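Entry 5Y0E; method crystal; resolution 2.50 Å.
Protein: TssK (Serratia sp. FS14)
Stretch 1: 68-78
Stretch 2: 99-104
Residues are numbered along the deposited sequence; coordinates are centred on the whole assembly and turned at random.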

ATOM      1  N   ILE A  68     -21.436   8.485  -0.159  1.00 36.49           N
ATOM      2  CA  ILE A  68     -21.533   9.436   0.931  1.00 37.23           C
ATOM      3  C   ILE A  68     -21.339  10.845   0.391  1.00 40.46           C
ATOM      4  O   ILE A  68     -20.397  11.107  -0.359  1.00 41.39           O
ATOM      5  CB  ILE A  68     -20.496   9.123   2.021  1.00 38.29           C
ATOM      6  CG1 ILE A  68     -20.962   7.929   2.834  1.00 40.83           C
ATOM      7  CG2 ILE A  68     -20.331  10.288   2.941  1.00 39.48           C
ATOM      8  CD1 ILE A  68     -19.867   7.085   3.305  1.00 43.75           C
ATOM      9  N   MET A  69     -22.213  11.744   0.778  1.00 40.69           N
ATOM     10  CA  MET A  69     -22.142  13.116   0.350  1.00 41.28           C
ATOM     11  C   MET A  69     -21.104  13.863   1.163  1.00 42.50           C
ATOM     12  O   MET A  69     -20.692  13.415   2.227  1.00 43.52           O
ATOM     13  CB  MET A  69     -23.505  13.775   0.496  1.00 42.21           C
ATOM     14  CG  MET A  69     -24.577  13.120  -0.361  1.00 43.71           C
ATOM     15  SD  MET A  69     -24.301  13.217  -2.150  1.00 46.53           S
ATOM     16  CE  MET A  69     -24.398  14.957  -2.373  1.00 40.94           C
ATOM     17  N   PRO A  70     -20.635  14.999   0.667  1.00 44.22           N
ATOM     18  CA  PRO A  70     -19.592  15.723   1.395  1.00 45.04           C
ATOM     19  C   PRO A  70     -19.998  16.142   2.780  1.00 44.48           C
ATOM     20  O   PRO A  70     -19.124  16.327   3.628  1.00 43.96           O
ATOM     21  CB  PRO A  70     -19.323  16.928   0.493  1.00 41.60           C
ATOM     22  CG  PRO A  70     -19.571  16.407  -0.828  1.00 42.95           C
ATOM     23  CD  PRO A  70     -20.724  15.452  -0.724  1.00 41.00           C
ATOM     24  N   ASP A  71     -21.284  16.300   3.044  1.00 46.07           N
ATOM     25  CA  ASP A  71     -21.743  16.686   4.365  1.00 44.63           C
ATOM     26  C   ASP A  71     -21.904  15.500   5.306  1.00 44.00           C
ATOM     27  O   ASP A  71     -22.325  15.693   6.441  1.00 46.59           O
ATOM     28  CB  ASP A  71     -23.061  17.444   4.271  1.00 41.44           C
ATOM     29  CG  ASP A  71     -24.205  16.555   3.928  1.00 46.11           C
ATOM     30  OD1 ASP A  71     -23.977  15.462   3.385  1.00 45.13           O
ATOM     31  OD2 ASP A  71     -25.339  16.958   4.187  1.00 49.57           O
ATOM     32  N   GLY A  72     -21.582  14.295   4.861  1.00 42.30           N
ATOM     33  CA  GLY A  72     -21.595  13.116   5.690  1.00 40.23           C
ATOM     34  C   GLY A  72     -22.756  12.183   5.436  1.00 43.95           C
ATOM     35  O   GLY A  72     -22.826  11.120   6.054  1.00 40.79           O
ATOM     36  N   THR A  73     -23.646  12.535   4.534  1.00 45.29           N
ATOM     37  CA  THR A  73     -24.890  11.814   4.408  1.00 41.71           C
ATOM     38  C   THR A  73     -24.716  10.605   3.512  1.00 40.45           C
ATOM     39  O   THR A  73     -24.425  10.771   2.331  1.00 43.31           O
ATOM     40  CB  THR A  73     -25.939  12.719   3.840  1.00 40.56           C
ATOM     41  OG1 THR A  73     -25.977  13.908   4.614  1.00 39.64           O
ATOM     42  CG2 THR A  73     -27.279  12.037   3.872  1.00 40.74           C
ATOM     43  N   PRO A  74     -24.892   9.395   4.019  1.00 39.47           N
ATOM     44  CA  PRO A  74     -24.887   8.217   3.150  1.00 39.58           C
ATOM     45  C   PRO A  74     -26.156   8.128   2.333  1.00 40.02           C
ATOM     46  O   PRO A  74     -27.203   8.637   2.722  1.00 41.92           O
ATOM     47  CB  PRO A  74     -24.798   7.056   4.138  1.00 39.79           C
ATOM     48  CG  PRO A  74     -25.340   7.590   5.394  1.00 38.73           C
ATOM     49  CD  PRO A  74     -25.044   9.044   5.435  1.00 39.82           C
ATOM     50  N   PHE A  75     -26.059   7.461   1.192  1.00 39.23           N
ATOM     51  CA  PHE A  75     -27.192   7.315   0.299  1.00 35.68           C
ATOM     52  C   PHE A  75     -27.022   6.048  -0.505  1.00 39.96           C
ATOM     53  O   PHE A  75     -25.914   5.566  -0.716  1.00 45.66           O
ATOM     54  CB  PHE A  75     -27.350   8.504  -0.662  1.00 37.81           C
ATOM     55  CG  PHE A  75     -26.199   8.671  -1.603  1.00 40.22           C
ATOM     56  CD1 PHE A  75     -26.169   8.004  -2.803  1.00 41.48           C
ATOM     57  CD2 PHE A  75     -25.131   9.464  -1.260  1.00 38.04           C
ATOM     58  CE1 PHE A  75     -25.106   8.127  -3.629  1.00 39.43           C
ATOM     59  CE2 PHE A  75     -24.080   9.592  -2.089  1.00 38.08           C
ATOM     60  CZ  PHE A  75     -24.060   8.924  -3.275  1.00 40.42           C
ATOM     61  N   ARG A  76     -28.148   5.553  -0.994  1.00 39.84           N
ATOM     62  CA  ARG A  76     -28.212   4.354  -1.805  1.00 44.72           C
ATOM     63  C   ARG A  76     -29.564   4.357  -2.498  1.00 50.99           C
ATOM     64  O   ARG A  76     -30.582   4.575  -1.846  1.00 57.28           O
ATOM     65  CB  ARG A  76     -28.042   3.103  -0.944  1.00 49.48           C
ATOM     66  CG  ARG A  76     -28.295   1.810  -1.678  1.00 55.97           C
ATOM     67  CD  ARG A  76     -28.178   0.614  -0.748  1.00 65.88           C
ATOM     68  NE  ARG A  76     -26.997   0.725   0.101  1.00 70.15           N
ATOM     69  CZ  ARG A  76     -25.797   0.247  -0.219  1.00 70.62           C
ATOM     70  NH1 ARG A  76     -25.615  -0.390  -1.369  1.00 66.63           N
ATOM     71  NH2 ARG A  76     -24.772   0.404   0.611  1.00 68.44           N
ATOM     72  N   PHE A  77     -29.580   4.142  -3.809  1.00 49.77           N
ATOM     73  CA  PHE A  77     -30.844   4.048  -4.515  1.00 48.12           C
ATOM     74  C   PHE A  77     -30.669   3.151  -5.720  1.00 50.68           C
ATOM     75  O   PHE A  77     -29.557   2.886  -6.165  1.00 52.21           O
ATOM     76  CB  PHE A  77     -31.389   5.420  -4.931  1.00 50.81           C
ATOM     77  CG  PHE A  77     -30.550   6.146  -5.950  1.00 52.14           C
ATOM     78  CD1 PHE A  77     -30.550   5.770  -7.282  1.00 54.37           C
ATOM     79  CD2 PHE A  77     -29.791   7.226  -5.579  1.00 51.02           C
ATOM     80  CE1 PHE A  77     -29.791   6.438  -8.207  1.00 54.68           C
ATOM     81  CE2 PHE A  77     -29.035   7.905  -6.505  1.00 52.59           C
ATOM     82  CZ  PHE A  77     -29.035   7.508  -7.819  1.00 55.99           C
ATOM     83  N   SER A  78     -31.790   2.688  -6.247  1.00 51.07           N
ATOM     84  CA  SER A  78     -31.767   1.857  -7.435  1.00 53.24           C
ATOM     85  C   SER A  78     -33.138   1.889  -8.074  1.00 57.67           C
ATOM     86  O   SER A  78     -34.153   1.965  -7.390  1.00 58.31           O
ATOM     87  CB  SER A  78     -31.374   0.426  -7.120  1.00 51.80           C
ATOM     88  OG  SER A  78     -31.497  -0.357  -8.280  1.00 58.80           O
ATOM     89  N   VAL A  99     -23.627  17.183 -11.511  1.00 41.66           N
ATOM     90  CA  VAL A  99     -23.380  16.709 -10.158  1.00 41.80           C
ATOM     91  C   VAL A  99     -24.604  16.004  -9.588  1.00 42.51           C
ATOM     92  O   VAL A  99     -25.723  16.148 -10.071  1.00 45.50           O
ATOM     93  CB  VAL A  99     -22.984  17.854  -9.220  1.00 40.01           C
ATOM     94  CG1 VAL A  99     -21.768  18.553  -9.740  1.00 39.78           C
ATOM     95  CG2 VAL A  99     -24.145  18.811  -9.076  1.00 44.09           C
ATOM     96  N   LEU A 100     -24.363  15.230  -8.537  1.00 43.84           N
ATOM     97  CA  LEU A 100     -25.409  14.722  -7.659  1.00 41.00           C
ATOM     98  C   LEU A 100     -25.379  15.561  -6.398  1.00 41.91           C
ATOM     99  O   LEU A 100     -24.332  15.692  -5.776  1.00 43.94           O
ATOM    100  CB  LEU A 100     -25.180  13.252  -7.332  1.00 40.78           C
ATOM    101  CG  LEU A 100     -26.213  12.569  -6.444  1.00 41.66           C
ATOM    102  CD1 LEU A 100     -27.586  12.789  -7.013  1.00 42.80           C
ATOM    103  CD2 LEU A 100     -25.922  11.095  -6.319  1.00 38.89           C
ATOM    104  N   ALA A 101     -26.482  16.198  -6.071  1.00 41.53           N
ATOM    105  CA  ALA A 101     -26.487  17.093  -4.949  1.00 44.67           C
ATOM    106  C   ALA A 101     -27.563  16.889  -3.918  1.00 47.64           C
ATOM    107  O   ALA A 101     -28.537  16.249  -4.149  1.00 48.76           O
ATOM    108  CB  ALA A 101     -26.533  18.511  -5.451  1.00 45.06           C
ATOM    109  N   LEU A 102     -27.350  17.475  -2.762  1.00 47.88           N
ATOM    110  CA  LEU A 102     -28.268  17.374  -1.663  1.00 48.35           C
ATOM    111  C   LEU A 102     -28.149  18.629  -0.888  1.00 49.51           C
ATOM    112  O   LEU A 102     -27.081  19.142  -0.732  1.00 50.49           O
ATOM    113  CB  LEU A 102     -27.889  16.214  -0.771  1.00 49.94           C
ATOM    114  CG  LEU A 102     -28.807  16.025   0.416  1.00 51.05           C
ATOM    115  CD1 LEU A 102     -30.089  15.391  -0.056  1.00 49.03           C
ATOM    116  CD2 LEU A 102     -28.148  15.199   1.498  1.00 43.48           C
ATOM    117  N   PRO A 103     -29.258  19.139  -0.395  1.00 47.43           N
ATOM    118  CA  PRO A 103     -29.237  20.363   0.377  1.00 48.36           C
ATOM    119  C   PRO A 103     -28.620  20.128   1.716  1.00 50.53           C
ATOM    120  O   PRO A 103     -28.721  19.064   2.248  1.00 47.58           O
ATOM    121  CB  PRO A 103     -30.702  20.665   0.563  1.00 49.51           C
ATOM    122  CG  PRO A 103     -31.365  19.970  -0.536  1.00 49.80           C
ATOM    123  CD  PRO A 103     -30.616  18.714  -0.700  1.00 46.56           C
ATOM    124  N   THR A 104     -27.966  21.135   2.241  1.00 53.93           N
ATOM    125  CA  THR A 104     -27.348  21.026   3.544  1.00 53.97           C
ATOM    126  C   THR A 104     -28.401  21.196   4.633  1.00 56.57           C
ATOM    127  O   THR A 104     -29.373  21.935   4.469  1.00 58.62           O
ATOM    128  CB  THR A 104     -26.268  22.083   3.700  1.00 50.99           C
ATOM    129  OG1 THR A 104     -26.887  23.360   3.756  1.00 53.35           O
ATOM    130  CG2 THR A 104     -25.331  22.061   2.511  1.00 54.85           C
TER

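The centre of this contact is the tip of one methionine. Met69 carries m rotamers at chi1, chi2 and chi3, and its side chain crosses the gap so that CE arrives over the backbone of the 99-103 strand rather than beside a single side chain. Met69 CE lies 3.5 Å from Leu100 O, 3.9 Å from Ala101 CA and 3.9 Å from Leu102 N, with Leu102 CB 4.0 Å away. Ala101 turns its CB away from the first stretch, so between the two leucines the main chain is left open on this side, and the methyl settles there. The rule is simple: a long, unbranched, flexible side chain can reach a strand that its own backbone does not approach, and an alternating strand offers a place for its tip where a residue faces the other way.

Leu100 and Leu102 point toward the first stretch, as expected for alternate residues of an extended chain, and each has a t chi1 and a p chi2. Leu100 serves the phenylalanine end. Leu100 CD2 is 4.1 Å from Phe75 CE1, in an oblique approach to that ring, and 4.5 Å from Phe77 CE2, where it sits at the ring edge, near the plane. Phe75 and Phe77 are themselves alternate residues of the 74-78 strand, both with p chi1 and both directed toward the second stretch, while Arg76 between them lies out of reach and exposed. One leucine methyl therefore meets two rings, a purely apolar pairing that relies on shape and on the exclusion of water.

No hydrogen bond links the stretches. The nearest CA atoms in register, Met69 with Leu102 at 7.7 Å and Asp71 with Thr104 at 7.1 Å, are well apart, and the contact is made mainly by side chains. Together the two sides bury 313 Å², a modest area.

Outward from Met69, the first stretch turns and organises its own polar groups. A type I turn runs from Met69 to Gly72, closed by Gly72 N to Met69 O at 2.9 Å, and Met69 N donates to Thr73 O, also at 2.9 Å. Gly72 has phi/psi of 106/-2, where a CB would be jammed against the preceding carbonyl O; the backbone itself calls for glycine. Asp71 OD1 then accepts twice from Thr73, from N at 3.2 Å and from OG1 at 2.8 Å, tying the aspartate to the chain just beyond the turn.

This braced pair forms the polar edge. Thr73 OG1 stands 4.0 Å from Leu102 CD2, and Asp71 OD2 lies 4.3 Å from the same methyl; these are packing contacts, with OD2 hydrogen-bonded elsewhere in the structure. The design lesson is that polar atoms can border a leucine when their bonding needs are met by other partners, leaving the leucine to supply only van der Waals contact.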